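Local coordinates for protein putative hydrolase (Acinetobacter sp. NBRC 100985, PDB 4XUK) that probably hydrolyses organophosphate triesters and lactones at a two-zinc active site of the metallo-beta-lactamase superfamily, at residues T56-F61 / A263-F268; L69-S74 / D102-T107; F189-T194 / F202-K207; V214-I219 / Q259-P264; P269-T274 / I285-K290. The protein carries 2 engineered substitutions. All blocks are in the same frame, centred on the assembly; numbering follows the deposited sequence.

Contact 1. Residues T56-F61 / A263-F268. With ZN (zinc ion), chain C.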
# COMPACT_ATOMS: atom_id res chain seq x y z
N THR A 56 -13.47 2.24 1.46
CA THR A 56 -13.00 2.76 2.73
C THR A 56 -12.62 1.61 3.64
O THR A 56 -13.47 0.78 3.99
CB THR A 56 -14.09 3.61 3.40
OG1 THR A 56 -14.48 4.65 2.49
CG2 THR A 56 -13.59 4.22 4.71
N SER A 57 -11.35 1.54 4.00
CA SER A 57 -10.88 0.50 4.91
C SER A 57 -11.40 0.76 6.33
O SER A 57 -11.72 1.90 6.69
CB SER A 57 -9.35 0.45 4.94
OG SER A 57 -8.81 0.13 3.68
N ILE A 58 -11.49 -0.31 7.10
CA ILE A 58 -11.71 -0.21 8.53
C ILE A 58 -10.55 -0.99 9.15
O ILE A 58 -10.44 -2.20 8.95
CB ILE A 58 -13.06 -0.83 8.97
CG1 ILE A 58 -14.24 -0.15 8.29
CG2 ILE A 58 -13.21 -0.69 10.50
CD1 ILE A 58 -14.57 -0.72 6.92
N ASN A 59 -9.67 -0.27 9.84
CA ASN A 59 -8.48 -0.89 10.43
C ASN A 59 -8.47 -0.78 11.97
O ASN A 59 -9.19 0.04 12.57
CB ASN A 59 -7.21 -0.22 9.88
CG ASN A 59 -7.24 -0.03 8.38
OD1 ASN A 59 -7.51 -0.95 7.62
ND2 ASN A 59 -6.91 1.18 7.94
N ALA A 60 -7.65 -1.62 12.60
CA ALA A 60 -7.29 -1.47 14.01
C ALA A 60 -5.78 -1.65 14.11
O ALA A 60 -5.16 -2.13 13.16
CB ALA A 60 -8.00 -2.51 14.85
N PHE A 61 -5.20 -1.29 15.26
CA PHE A 61 -3.74 -1.38 15.42
C PHE A 61 -3.30 -2.01 16.73
O PHE A 61 -3.80 -1.64 17.81
CB PHE A 61 -3.10 0.02 15.27
CG PHE A 61 -3.47 0.70 13.99
CD1 PHE A 61 -2.78 0.42 12.82
CD2 PHE A 61 -4.55 1.58 13.94
CE1 PHE A 61 -3.14 1.02 11.61
CE2 PHE A 61 -4.91 2.18 12.76
CZ PHE A 61 -4.21 1.89 11.58
N ALA A 263 -4.31 5.31 10.93
CA ALA A 263 -5.71 5.70 10.82
C ALA A 263 -6.64 4.54 10.52
O ALA A 263 -6.39 3.77 9.59
CB ALA A 263 -5.85 6.74 9.72
N PRO A 264 -7.75 4.43 11.28
CA PRO A 264 -8.67 3.32 11.04
C PRO A 264 -9.37 3.40 9.68
O PRO A 264 -9.77 2.35 9.17
CB PRO A 264 -9.70 3.45 12.18
CG PRO A 264 -9.64 4.88 12.58
CD PRO A 264 -8.19 5.27 12.41
N HIS A 265 -9.52 4.59 9.09
CA HIS A 265 -10.21 4.70 7.80
C HIS A 265 -9.39 5.20 6.61
O HIS A 265 -9.96 5.72 5.65
CB HIS A 265 -11.47 5.58 7.95
CG HIS A 265 -12.51 4.97 8.83
ND1 HIS A 265 -12.82 3.63 8.78
CD2 HIS A 265 -13.31 5.51 9.78
CE1 HIS A 265 -13.76 3.37 9.67
NE2 HIS A 265 -14.08 4.49 10.28
N LEU A 266 -8.07 5.05 6.66
CA LEU A 266 -7.24 5.30 5.48
C LEU A 266 -6.84 3.93 4.91
O LEU A 266 -6.89 2.94 5.64
CB LEU A 266 -6.03 6.18 5.82
CG LEU A 266 -6.44 7.60 6.24
CD1 LEU A 266 -5.24 8.48 6.63
CD2 LEU A 266 -7.24 8.26 5.14
N PRO A 267 -6.49 3.87 3.61
CA PRO A 267 -6.27 2.56 2.96
C PRO A 267 -5.30 1.65 3.70
O PRO A 267 -4.14 2.05 3.94
CB PRO A 267 -5.71 2.95 1.59
CG PRO A 267 -6.39 4.27 1.30
CD PRO A 267 -6.44 4.98 2.64
N PHE A 268 -5.78 0.46 4.07
CA PHE A 268 -4.96 -0.52 4.79
C PHE A 268 -3.59 -0.65 4.15
O PHE A 268 -3.48 -0.77 2.92
CB PHE A 268 -5.65 -1.89 4.82
CG PHE A 268 -4.84 -2.95 5.52
CD1 PHE A 268 -4.93 -3.12 6.89
CD2 PHE A 268 -3.96 -3.75 4.80
CE1 PHE A 268 -4.18 -4.07 7.53
CE2 PHE A 268 -3.20 -4.71 5.44
CZ PHE A 268 -3.31 -4.88 6.79
ZN ZN C . -15.16 4.58 12.22
O HOH W 1 -9.63 3.65 3.50

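Contact 2. Residues L69-S74 / D102-T107. Engineered in segment 69-74: Ile70 (natural residue Val).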
# COMPACT_ATOMS: atom_id res chain seq x y z
N LEU A 69 1.23 -5.27 25.26
CA LEU A 69 0.66 -5.31 23.93
C LEU A 69 -0.65 -4.55 24.01
O LEU A 69 -1.56 -4.93 24.75
CB LEU A 69 0.42 -6.75 23.51
CG LEU A 69 -0.04 -6.95 22.07
CD1 LEU A 69 1.02 -6.43 21.10
CD2 LEU A 69 -0.35 -8.41 21.83
N ILE A 70 -0.74 -3.46 23.27
CA ILE A 70 -1.92 -2.65 23.37
C ILE A 70 -2.68 -2.56 22.02
O ILE A 70 -2.08 -2.41 20.95
CB ILE A 70 -1.60 -1.28 24.06
CG1 ILE A 70 -1.98 -0.12 23.19
CG2 ILE A 70 -0.14 -1.18 24.51
CD1 ILE A 70 -3.32 0.26 23.49
N LEU A 71 -4.00 -2.70 22.09
CA LEU A 71 -4.83 -2.68 20.89
C LEU A 71 -5.56 -1.35 20.79
O LEU A 71 -6.17 -0.88 21.75
CB LEU A 71 -5.83 -3.86 20.92
CG LEU A 71 -6.83 -4.04 19.78
CD1 LEU A 71 -6.11 -4.31 18.47
CD2 LEU A 71 -7.82 -5.17 20.09
N ILE A 72 -5.49 -0.72 19.62
CA ILE A 72 -6.09 0.60 19.44
C ILE A 72 -7.24 0.52 18.44
O ILE A 72 -7.02 0.43 17.22
CB ILE A 72 -5.02 1.64 19.08
CG1 ILE A 72 -3.91 1.60 20.14
CG2 ILE A 72 -5.62 3.04 18.99
CD1 ILE A 72 -2.73 2.50 19.89
N ASP A 73 -8.46 0.54 18.98
CA ASP A 73 -9.69 0.14 18.26
C ASP A 73 -9.69 -1.36 17.93
O ASP A 73 -8.66 -2.02 18.07
CB ASP A 73 -9.97 1.05 17.05
CG ASP A 73 -10.31 2.47 17.47
OD1 ASP A 73 -10.65 2.66 18.66
OD2 ASP A 73 -10.20 3.40 16.63
N SER A 74 -10.83 -1.91 17.50
CA SER A 74 -10.93 -3.37 17.41
C SER A 74 -11.80 -3.86 16.26
O SER A 74 -12.06 -5.07 16.14
CB SER A 74 -11.51 -3.93 18.70
OG SER A 74 -12.85 -3.46 18.89
N ASP A 102 -3.13 -6.69 26.76
CA ASP A 102 -3.19 -6.13 28.13
C ASP A 102 -4.10 -4.90 28.27
O ASP A 102 -4.66 -4.66 29.28
CB ASP A 102 -1.81 -5.60 28.57
CG ASP A 102 -0.75 -6.56 28.42
OD1 ASP A 102 -0.87 -7.64 28.95
OD2 ASP A 102 0.19 -6.28 27.74
N THR A 103 -4.11 -4.08 27.23
CA THR A 103 -4.81 -2.83 27.18
C THR A 103 -5.47 -2.58 25.81
O THR A 103 -4.90 -2.84 24.77
CB THR A 103 -3.89 -1.66 27.47
OG1 THR A 103 -3.16 -1.90 28.63
CG2 THR A 103 -4.66 -0.37 27.60
N ILE A 104 -6.67 -2.04 25.85
CA ILE A 104 -7.36 -1.63 24.63
C ILE A 104 -7.73 -0.16 24.76
O ILE A 104 -8.39 0.23 25.72
CB ILE A 104 -8.63 -2.49 24.39
CG1 ILE A 104 -8.25 -3.96 24.20
CG2 ILE A 104 -9.45 -1.94 23.21
CD1 ILE A 104 -9.42 -4.91 24.05
N LEU A 105 -7.26 0.66 23.82
CA LEU A 105 -7.64 2.07 23.77
C LEU A 105 -8.65 2.28 22.65
O LEU A 105 -8.42 1.88 21.50
CB LEU A 105 -6.42 2.97 23.55
CG LEU A 105 -5.24 2.77 24.50
CD1 LEU A 105 -4.07 3.65 24.10
CD2 LEU A 105 -5.62 2.97 25.95
N LEU A 106 -9.76 2.91 22.99
CA LEU A 106 -10.80 3.19 22.00
C LEU A 106 -10.79 4.67 21.65
O LEU A 106 -10.85 5.52 22.53
CB LEU A 106 -12.18 2.79 22.57
CG LEU A 106 -12.32 1.30 22.89
CD1 LEU A 106 -13.68 0.99 23.45
CD2 LEU A 106 -12.03 0.42 21.65
N THR A 107 -10.70 4.98 20.36
CA THR A 107 -10.72 6.39 19.96
C THR A 107 -12.10 6.98 20.21
O THR A 107 -12.23 8.15 20.58
CB THR A 107 -10.34 6.57 18.48
OG1 THR A 107 -11.19 5.77 17.65
CG2 THR A 107 -8.88 6.19 18.27

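Contact 3. Residues F189-T194 / F202-K207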
# COMPACT_ATOMS: atom_id res chain seq x y z
N PHE A 189 1.04 6.07 26.45
CA PHE A 189 0.33 6.81 25.41
C PHE A 189 -0.23 8.10 25.97
O PHE A 189 -0.74 8.14 27.09
CB PHE A 189 -0.82 5.98 24.81
CG PHE A 189 -0.36 4.81 23.98
CD1 PHE A 189 0.12 3.64 24.58
CD2 PHE A 189 -0.40 4.87 22.60
CE1 PHE A 189 0.54 2.56 23.81
CE2 PHE A 189 0.01 3.80 21.83
CZ PHE A 189 0.49 2.64 22.43
N LYS A 190 -0.14 9.16 25.20
CA LYS A 190 -0.76 10.41 25.54
C LYS A 190 -2.13 10.59 24.87
O LYS A 190 -2.30 10.38 23.72
CB LYS A 190 0.14 11.55 25.22
CG LYS A 190 -0.50 12.84 25.51
CD LYS A 190 0.42 13.99 25.29
CE LYS A 190 -0.31 15.30 25.36
NZ LYS A 190 0.76 16.28 25.55
N VAL A 191 -3.10 10.99 25.65
CA VAL A 191 -4.44 11.16 25.10
C VAL A 191 -4.65 12.58 24.58
O VAL A 191 -4.28 13.56 25.23
CB VAL A 191 -5.55 10.71 26.10
CG1 VAL A 191 -5.27 9.30 26.61
CG2 VAL A 191 -5.67 11.67 27.27
N ILE A 192 -5.21 12.69 23.38
CA ILE A 192 -5.38 13.98 22.73
C ILE A 192 -6.83 14.19 22.34
O ILE A 192 -7.42 13.37 21.61
CB ILE A 192 -4.46 14.10 21.50
CG1 ILE A 192 -3.00 13.88 21.93
CG2 ILE A 192 -4.63 15.44 20.80
CD1 ILE A 192 -2.01 13.86 20.80
N ASN A 193 -7.42 15.28 22.81
CA ASN A 193 -8.80 15.54 22.50
C ASN A 193 -8.96 15.95 21.04
O ASN A 193 -8.39 16.94 20.58
CB ASN A 193 -9.40 16.60 23.42
CG ASN A 193 -10.88 16.78 23.19
OD1 ASN A 193 -11.31 17.20 22.11
ND2 ASN A 193 -11.68 16.46 24.20
N THR A 194 -9.74 15.16 20.31
CA THR A 194 -10.03 15.46 18.92
C THR A 194 -11.53 15.31 18.70
O THR A 194 -11.98 14.63 17.79
CB THR A 194 -9.22 14.56 17.96
OG1 THR A 194 -9.45 13.18 18.28
CG2 THR A 194 -7.74 14.85 18.07
N PHE A 202 -11.16 10.87 20.90
CA PHE A 202 -9.78 11.17 21.24
C PHE A 202 -8.83 10.43 20.31
O PHE A 202 -9.15 9.34 19.80
CB PHE A 202 -9.46 10.71 22.67
CG PHE A 202 -9.66 11.77 23.73
CD1 PHE A 202 -10.93 12.24 24.03
CD2 PHE A 202 -8.59 12.25 24.47
CE1 PHE A 202 -11.13 13.20 25.03
CE2 PHE A 202 -8.77 13.20 25.46
CZ PHE A 202 -10.04 13.68 25.74
N SER A 203 -7.65 11.00 20.11
CA SER A 203 -6.58 10.30 19.41
C SER A 203 -5.51 9.96 20.44
O SER A 203 -5.54 10.49 21.55
CB SER A 203 -6.02 11.16 18.28
OG SER A 203 -7.05 11.58 17.40
N TYR A 204 -4.58 9.08 20.08
CA TYR A 204 -3.55 8.63 21.01
C TYR A 204 -2.17 8.79 20.39
O TYR A 204 -1.93 8.33 19.27
CB TYR A 204 -3.80 7.17 21.40
CG TYR A 204 -5.15 6.95 22.04
CD1 TYR A 204 -5.37 7.33 23.36
CD2 TYR A 204 -6.19 6.36 21.33
CE1 TYR A 204 -6.60 7.13 23.96
CE2 TYR A 204 -7.43 6.16 21.93
CZ TYR A 204 -7.63 6.55 23.24
OH TYR A 204 -8.86 6.36 23.84
N GLU A 205 -1.26 9.45 21.11
CA GLU A 205 0.10 9.64 20.62
C GLU A 205 1.12 8.79 21.39
O GLU A 205 1.14 8.79 22.63
CB GLU A 205 0.49 11.12 20.68
CG GLU A 205 1.86 11.41 20.05
CD GLU A 205 2.18 12.89 20.01
OE1 GLU A 205 1.43 13.67 20.63
OE2 GLU A 205 3.18 13.25 19.36
N LEU A 206 1.93 8.07 20.63
CA LEU A 206 3.01 7.23 21.15
C LEU A 206 4.32 7.86 20.72
O LEU A 206 4.62 7.92 19.53
CB LEU A 206 2.93 5.83 20.54
CG LEU A 206 3.43 4.57 21.29
CD1 LEU A 206 4.25 3.66 20.39
CD2 LEU A 206 4.17 4.89 22.57
N LYS A 207 5.10 8.35 21.68
CA LYS A 207 6.44 8.85 21.34
C LYS A 207 7.50 7.79 21.61
O LYS A 207 7.65 7.30 22.73
CB LYS A 207 6.75 10.15 22.09
CG LYS A 207 5.72 11.25 21.83
CD LYS A 207 6.11 12.57 22.48
CE LYS A 207 4.89 13.49 22.64
NZ LYS A 207 3.99 13.06 23.76

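Contact 4. Residues V214-I219 / Q259-P264. With ZN (zinc ion), chain D; ZN (zinc ion), chain C.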
# COMPACT_ATOMS: atom_id res chain seq x y z
N VAL A 214 0.95 8.97 15.72
CA VAL A 214 -0.38 9.34 16.20
C VAL A 214 -1.43 8.39 15.65
O VAL A 214 -1.56 8.21 14.44
CB VAL A 214 -0.74 10.81 15.87
CG1 VAL A 214 -2.07 11.17 16.52
CG2 VAL A 214 0.37 11.76 16.34
N PHE A 215 -2.18 7.77 16.56
CA PHE A 215 -3.27 6.92 16.15
C PHE A 215 -4.48 7.83 16.15
O PHE A 215 -5.05 8.12 17.21
CB PHE A 215 -3.41 5.75 17.12
CG PHE A 215 -2.19 4.86 17.16
CD1 PHE A 215 -1.06 5.24 17.89
CD2 PHE A 215 -2.15 3.68 16.44
CE1 PHE A 215 0.07 4.44 17.90
CE2 PHE A 215 -1.01 2.87 16.46
CZ PHE A 215 0.09 3.25 17.19
N ILE A 216 -4.86 8.31 14.96
CA ILE A 216 -5.75 9.48 14.85
C ILE A 216 -7.24 9.22 14.99
O ILE A 216 -8.01 10.17 15.17
CB ILE A 216 -5.54 10.23 13.51
CG1 ILE A 216 -5.84 9.33 12.32
CG2 ILE A 216 -4.12 10.76 13.43
CD1 ILE A 216 -6.04 10.11 11.01
N GLY A 217 -7.66 7.97 14.89
CA GLY A 217 -9.08 7.67 14.93
C GLY A 217 -9.79 8.26 13.72
O GLY A 217 -9.22 8.36 12.63
N ASP A 218 -11.04 8.67 13.92
CA ASP A 218 -11.90 9.07 12.81
C ASP A 218 -11.97 10.57 12.57
O ASP A 218 -13.06 11.11 12.35
CB ASP A 218 -13.30 8.53 13.04
CG ASP A 218 -13.42 7.06 12.73
OD1 ASP A 218 -12.38 6.37 12.62
OD2 ASP A 218 -14.55 6.60 12.56
N ILE A 219 -10.83 11.25 12.59
CA ILE A 219 -10.80 12.65 12.19
C ILE A 219 -10.76 12.74 10.67
O ILE A 219 -10.73 13.84 10.10
CB ILE A 219 -9.59 13.37 12.78
CG1 ILE A 219 -8.29 12.74 12.26
CG2 ILE A 219 -9.63 13.31 14.31
CD1 ILE A 219 -7.04 13.48 12.68
N GLN A 259 4.70 13.69 12.05
CA GLN A 259 4.38 12.47 12.79
C GLN A 259 3.94 11.37 11.84
O GLN A 259 3.27 11.62 10.83
CB GLN A 259 3.26 12.72 13.81
CG GLN A 259 3.57 13.72 14.92
CD GLN A 259 3.09 15.13 14.60
OE1 GLN A 259 3.18 15.58 13.45
NE2 GLN A 259 2.59 15.82 15.61
N THR A 260 4.28 10.16 12.18
CA THR A 260 3.75 9.00 11.54
C THR A 260 2.28 8.84 11.98
O THR A 260 1.99 9.02 13.13
CB THR A 260 4.54 7.77 11.99
OG1 THR A 260 5.91 7.87 11.60
CG2 THR A 260 3.94 6.56 11.49
N ILE A 261 1.38 8.49 11.10
CA ILE A 261 -0.04 8.44 11.36
C ILE A 261 -0.60 7.04 11.20
O ILE A 261 -0.28 6.39 10.24
CB ILE A 261 -0.73 9.38 10.35
CG1 ILE A 261 -0.22 10.79 10.53
CG2 ILE A 261 -2.23 9.25 10.31
CD1 ILE A 261 -0.59 11.39 11.83
N ALA A 262 -1.44 6.60 12.13
CA ALA A 262 -2.12 5.33 11.96
C ALA A 262 -3.61 5.60 12.02
O ALA A 262 -4.12 6.07 13.04
CB ALA A 262 -1.70 4.35 13.05
N ALA A 263 -4.31 5.31 10.93
CA ALA A 263 -5.71 5.70 10.82
C ALA A 263 -6.64 4.54 10.52
O ALA A 263 -6.39 3.77 9.59
CB ALA A 263 -5.85 6.74 9.72
N PRO A 264 -7.75 4.43 11.28
CA PRO A 264 -8.67 3.32 11.04
C PRO A 264 -9.37 3.40 9.68
O PRO A 264 -9.77 2.35 9.17
CB PRO A 264 -9.70 3.45 12.18
CG PRO A 264 -9.64 4.88 12.58
CD PRO A 264 -8.19 5.27 12.41
ZN ZN D . -16.62 6.79 13.84
ZN ZN C . -15.16 4.58 12.22
O HOH W 2 -6.08 5.44 15.05

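Contact 5. Residues P269-T274 / I285-K290. Engineered in segment 269-274: Thr274 (natural residue Ile).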
# COMPACT_ATOMS: atom_id res chain seq x y z
N PRO A 269 -2.52 -0.68 4.96
CA PRO A 269 -2.44 -0.74 6.43
C PRO A 269 -2.85 0.53 7.19
O PRO A 269 -2.97 0.46 8.42
CB PRO A 269 -0.96 -1.04 6.69
CG PRO A 269 -0.26 -0.56 5.47
CD PRO A 269 -1.20 -0.83 4.34
N GLY A 270 -3.07 1.65 6.50
CA GLY A 270 -3.53 2.86 7.18
C GLY A 270 -2.43 3.60 7.92
O GLY A 270 -2.70 4.45 8.78
N ILE A 271 -1.18 3.30 7.57
CA ILE A 271 -0.03 3.91 8.22
C ILE A 271 0.74 4.74 7.17
O ILE A 271 0.99 4.28 6.05
CB ILE A 271 0.90 2.83 8.84
CG1 ILE A 271 0.13 1.97 9.85
CG2 ILE A 271 2.12 3.45 9.50
CD1 ILE A 271 0.97 0.81 10.45
N GLY A 272 1.08 5.96 7.53
CA GLY A 272 1.71 6.86 6.58
C GLY A 272 1.99 8.22 7.19
O GLY A 272 2.07 8.35 8.41
N HIS A 273 2.13 9.23 6.34
CA HIS A 273 2.43 10.58 6.79
C HIS A 273 1.61 11.55 5.95
O HIS A 273 1.10 11.17 4.89
CB HIS A 273 3.91 10.86 6.57
CG HIS A 273 4.82 9.98 7.37
ND1 HIS A 273 5.18 8.71 6.97
CD2 HIS A 273 5.46 10.19 8.55
CE1 HIS A 273 6.00 8.18 7.86
NE2 HIS A 273 6.19 9.06 8.82
N THR A 274 1.47 12.79 6.41
CA THR A 274 0.79 13.78 5.58
C THR A 274 1.69 14.92 5.15
O THR A 274 2.45 15.49 5.95
CB THR A 274 -0.55 14.31 6.19
OG1 THR A 274 -0.57 15.75 6.17
CG2 THR A 274 -0.71 13.85 7.59
N ILE A 285 0.63 10.16 2.20
CA ILE A 285 1.76 9.37 1.73
C ILE A 285 1.78 8.04 2.49
O ILE A 285 2.16 8.01 3.65
CB ILE A 285 3.10 10.08 2.01
CG1 ILE A 285 3.02 11.59 1.70
CG2 ILE A 285 4.21 9.42 1.23
CD1 ILE A 285 2.66 11.89 0.25
N PRO A 286 1.37 6.94 1.84
CA PRO A 286 1.42 5.66 2.55
C PRO A 286 2.86 5.21 2.81
O PRO A 286 3.78 5.59 2.08
CB PRO A 286 0.70 4.69 1.60
CG PRO A 286 0.78 5.34 0.25
CD PRO A 286 0.78 6.83 0.49
N ILE A 287 3.08 4.44 3.87
CA ILE A 287 4.43 3.95 4.11
C ILE A 287 4.80 2.95 3.02
O ILE A 287 3.92 2.39 2.35
CB ILE A 287 4.60 3.31 5.49
CG1 ILE A 287 3.51 2.29 5.75
CG2 ILE A 287 4.61 4.38 6.57
CD1 ILE A 287 4.06 0.93 6.04
N HIS A 288 6.10 2.74 2.85
CA HIS A 288 6.62 1.92 1.77
C HIS A 288 6.89 0.52 2.36
O HIS A 288 7.68 0.39 3.30
CB HIS A 288 7.91 2.57 1.24
CG HIS A 288 8.46 1.94 -0.01
ND1 HIS A 288 9.25 2.63 -0.90
CD2 HIS A 288 8.34 0.69 -0.51
CE1 HIS A 288 9.59 1.84 -1.90
NE2 HIS A 288 9.05 0.65 -1.68
N PHE A 289 6.20 -0.49 1.88
CA PHE A 289 6.34 -1.89 2.32
C PHE A 289 7.80 -2.31 2.66
O PHE A 289 8.69 -2.14 1.76
CB PHE A 289 5.74 -2.84 1.27
CG PHE A 289 5.52 -4.25 1.76
CD1 PHE A 289 6.58 -5.09 2.00
CD2 PHE A 289 4.28 -4.72 2.00
CE1 PHE A 289 6.39 -6.35 2.46
CE2 PHE A 289 4.09 -5.98 2.47
CZ PHE A 289 5.15 -6.80 2.70
N LYS A 290 8.02 -2.81 3.84
CA LYS A 290 9.30 -3.24 4.21
C LYS A 290 9.37 -4.73 4.61
O LYS A 290 8.81 -5.12 5.58
CB LYS A 290 9.77 -2.36 5.32
CG LYS A 290 11.23 -2.01 5.32
CD LYS A 290 11.47 -0.88 6.28
CE LYS A 290 12.37 0.21 5.74
NZ LYS A 290 11.85 1.60 5.76
O HOH W 3 4.62 7.44 4.48

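Contact 1. Residues T56-F61 / A263-F268
Asn59, on strand 54-64, reaches into the type I turn Ala263-Leu266 and satisfies three of its carbonyls. The side-chain nitrogen serves two of them, both lying in the amide plane: ND2 meets Ala263 O at 3.1 Å in a nearly straight bond, and Leu266 O at 2.9 Å in one bent to 140° at the hydrogen. CG lies beside the backbone nitrogen (chi1 -46°), and that nitrogen makes the third bond, Asn59 N to a lone pair of Pro264 O at 2.7 Å. The other end of the amide fares differently. OD1 is buried without a hydrogen-bonding partner and rests in plane at the edge of the Phe268 ring, 3.4 Å from Phe268 CD1.

Ser57 is used at both ends. Its OG accepts from Phe268 N at 3.1 Å and is also bonded to His288 NE2 of the second subunit, while Ser57 N donates to a water that returns a weak bond to His265 O. The carbonyl Ser57 O takes His265 ND1 at 2.9 Å, almost in the imidazole plane and at 168°. This bond fixes the ring's rotation and leaves NE2 to bind a zinc ion at 2.2 Å, alongside Asp112, His113 and Asp218. A backbone carbonyl thus acts as second-shell support for a histidine ligand, within the two-zinc site of the metallo-beta-lactamase fold.

Contact 2. Residues L69-S74 / D102-T107
Asp73 OD2 is gripped by two donors, Thr107 OG1 at 2.8 Å and His113 ND1, the latter on a histidine that binds zinc through NE2. The companion oxygen is held too, since Thr107 N reaches Asp73 OD1 at 2.9 Å. Toward Thr107 both oxygens use their syn lone pairs, and the two side chains cross at about a right angle. Thr107 OG1 stands between its own backbone N and carbonyl carbon (chi1 55°), from where it meets OD2 while the N-H takes OD1. Two bonds to one residue hold the carboxylate's rotation, and the carboxylate in turn orients the zinc-binding imidazole.

This pair closes the C-terminal end of a beta-alpha-beta unit, in which helix 87-93 links two parallel neighbours of the first sheet of the fold. Leu71 sits at the centre of the ladder: Leu71 N bonds to Thr103 O at 2.8 Å, and Leu71 O receives Leu105 N. On one face Leu71 CB lies 4.1 Å from Ile104 CG1, with Phe125 packed on both residues. On the other face the engineered Ile70 lies at a slant to Leu105; its CD1 is modelled so near Leu105 CG, with chi1 away from any staggered value, that its exact placement is doubtful. At the N-terminal end Asp102 OD2 takes Leu69 N at 2.9 Å on its anti side, and Asp102 N returns a bond to Leu69 O.

Contact 3. Residues F189-T194 / F202-K207
Strands 189-193 and 202-208 form an antiparallel beta hairpin in the second sheet of the fold, with Ile192 and Ser203 as one hydrogen-bonded pair and Lys190 and Glu205 as the next. Both pairs are complete: Ser203 N meets Ile192 O at 2.8 Å, for example, and Lys190 N meets Glu205 O at 2.9 Å.

Two non-hydrogen-bonded pairs, Asn193 with Phe202 and Val191 with Tyr204, bring aromatic rings into the packing. Phe202 lies beneath Asn193, whose CA stands 3.8 Å from the ring centroid and only 10° off its normal, a CH-pi contact over the face. The Asn193 amide plane is turned 63° from that ring. Val191 CG1 meets the edge of the Tyr204 ring, 3.7 Å from CE1. Farther along, Leu206 CG sits over a face of Phe189, 4.0 Å from its centroid, in a second CH-pi contact. On the opposite surface of the hairpin Ile192 CD1 rests against the extended Glu205, 3.7 Å from Glu205 CB.

Phe189 and Tyr204 face the first sheet, packing on Ile72 of strand 69-72, and Tyr204 OH bonds to Leu106 O and Tyr180 OH. Strand 211-215 runs alongside 202-208, while Thr194 leans on Thr246 and Gln250 of helix 240-257.

Contact 4. Residues V214-I219 / Q259-P264
Ile216 and Ile261 meet at about a right angle beside a parallel strand pair, 211-215 with 260-262, in the second sheet of the metallo-beta-lactamase fold; the connection between them includes helix 240-257, as in a beta-alpha-beta crossover. Ile216 CG2 lies 3.9 Å from Ile261 CD1. Its other branch, CG1, is placed between the backbone N and the carbonyl carbon (chi1 61°), and CD1 beyond it touches Ala263 CB at 3.6 Å. Val214 and Gln259 instead run side by side, pointing the same way, with Val214 CG2 and Gln259 CB 4.0 Å apart. Phe254 of the helix covers Ile216, Gln259 and Ile261.

Phe215 turns to the opposite face, toward strand 54-64, where its CD2 comes within 3.5 Å of Ala262 CB at an oblique approach to the ring. The backbones hold the register through Val214 N to Thr260 O, Ala262 N to Val214 O, and Ile216 N to Ala262 O. As the strands part, a water accepts a hydrogen bond from Gly217 N and donates one to Ala262 O, which therefore accepts from both Ile216 N and the water.

Past Gly217 the Asp218 side chain crosses the Pro264 ring obliquely, its OD1 only 3.1 Å from Pro264 CG. The other carboxylate oxygen, Asp218 OD2, bridges the metals, 2.1 Å from the zinc ion shared with His265 and 2.4 Å from the second zinc ion.

Contact 5. Residues P269-T274 / I285-K290
Ile285 pairs with His273 in an antiparallel beta hairpin, and the two backbones exchange bonds: Ile285 N reaches His273 O at 2.9 Å and His273 N reaches Ile285 O at 3.0 Å. The same Ile285 O also accepts from a water at 2.7 Å, and this water lies in the imidazole plane at the ring edge, 2.9 Å from His273 ND1, tying the side chain to the partner strand.

Pro286 comes next, opposite Gly272; with no side chain on the glycine, the two CA atoms approach to 4.2 Å. Ile287 contributes the largest share of the buried surface. Its N bonds to Ile271 O at 3.0 Å, and its CG1, set between the backbone N and carbonyl carbon (chi1 50°), lies 3.2 Å from that same Ile271 O. The CG2 branch turns to Ile271 CG2 at 4.0 Å, the side chains crossing at a slant. Thereafter the chain departs: His288 NE2 bonds to Ser57 OG of the second subunit, and Phe289 meets Tyr7 of its own chain edge-to-face.

Strand 283-286 is the outermost of its sheet within this chain. Strand 271-275 lies between it and 260-262, while Tyr9 of strand 6-11 packs on both Ile271 and Ile287.

In the fold
Together the five contacts trace two facing sheets and the metal site at their edge. Contacts 1 and 4, centres about 9 Å apart, share Ala263 and Pro264 and supply His265 and Asp218 to the same zinc ion. Contact 2 adds a second-shell residue, Asp73, bonded to the zinc ligand His113, and joins contact 1 where Phe61 O meets Ile72 N at 2.6 Å, probably a hydrogen bond. Contacts 3, 4 and 5 follow one another across the second sheet; contacts 3 and 5 lie about 19 Å apart between centres. Contact 5 supplies no metal ligand, yet it touches contacts 1 and 4, each about 11 Å away between centres, and like contact 1 it meets the second subunit, so the dimer interface borders the turn carrying His265.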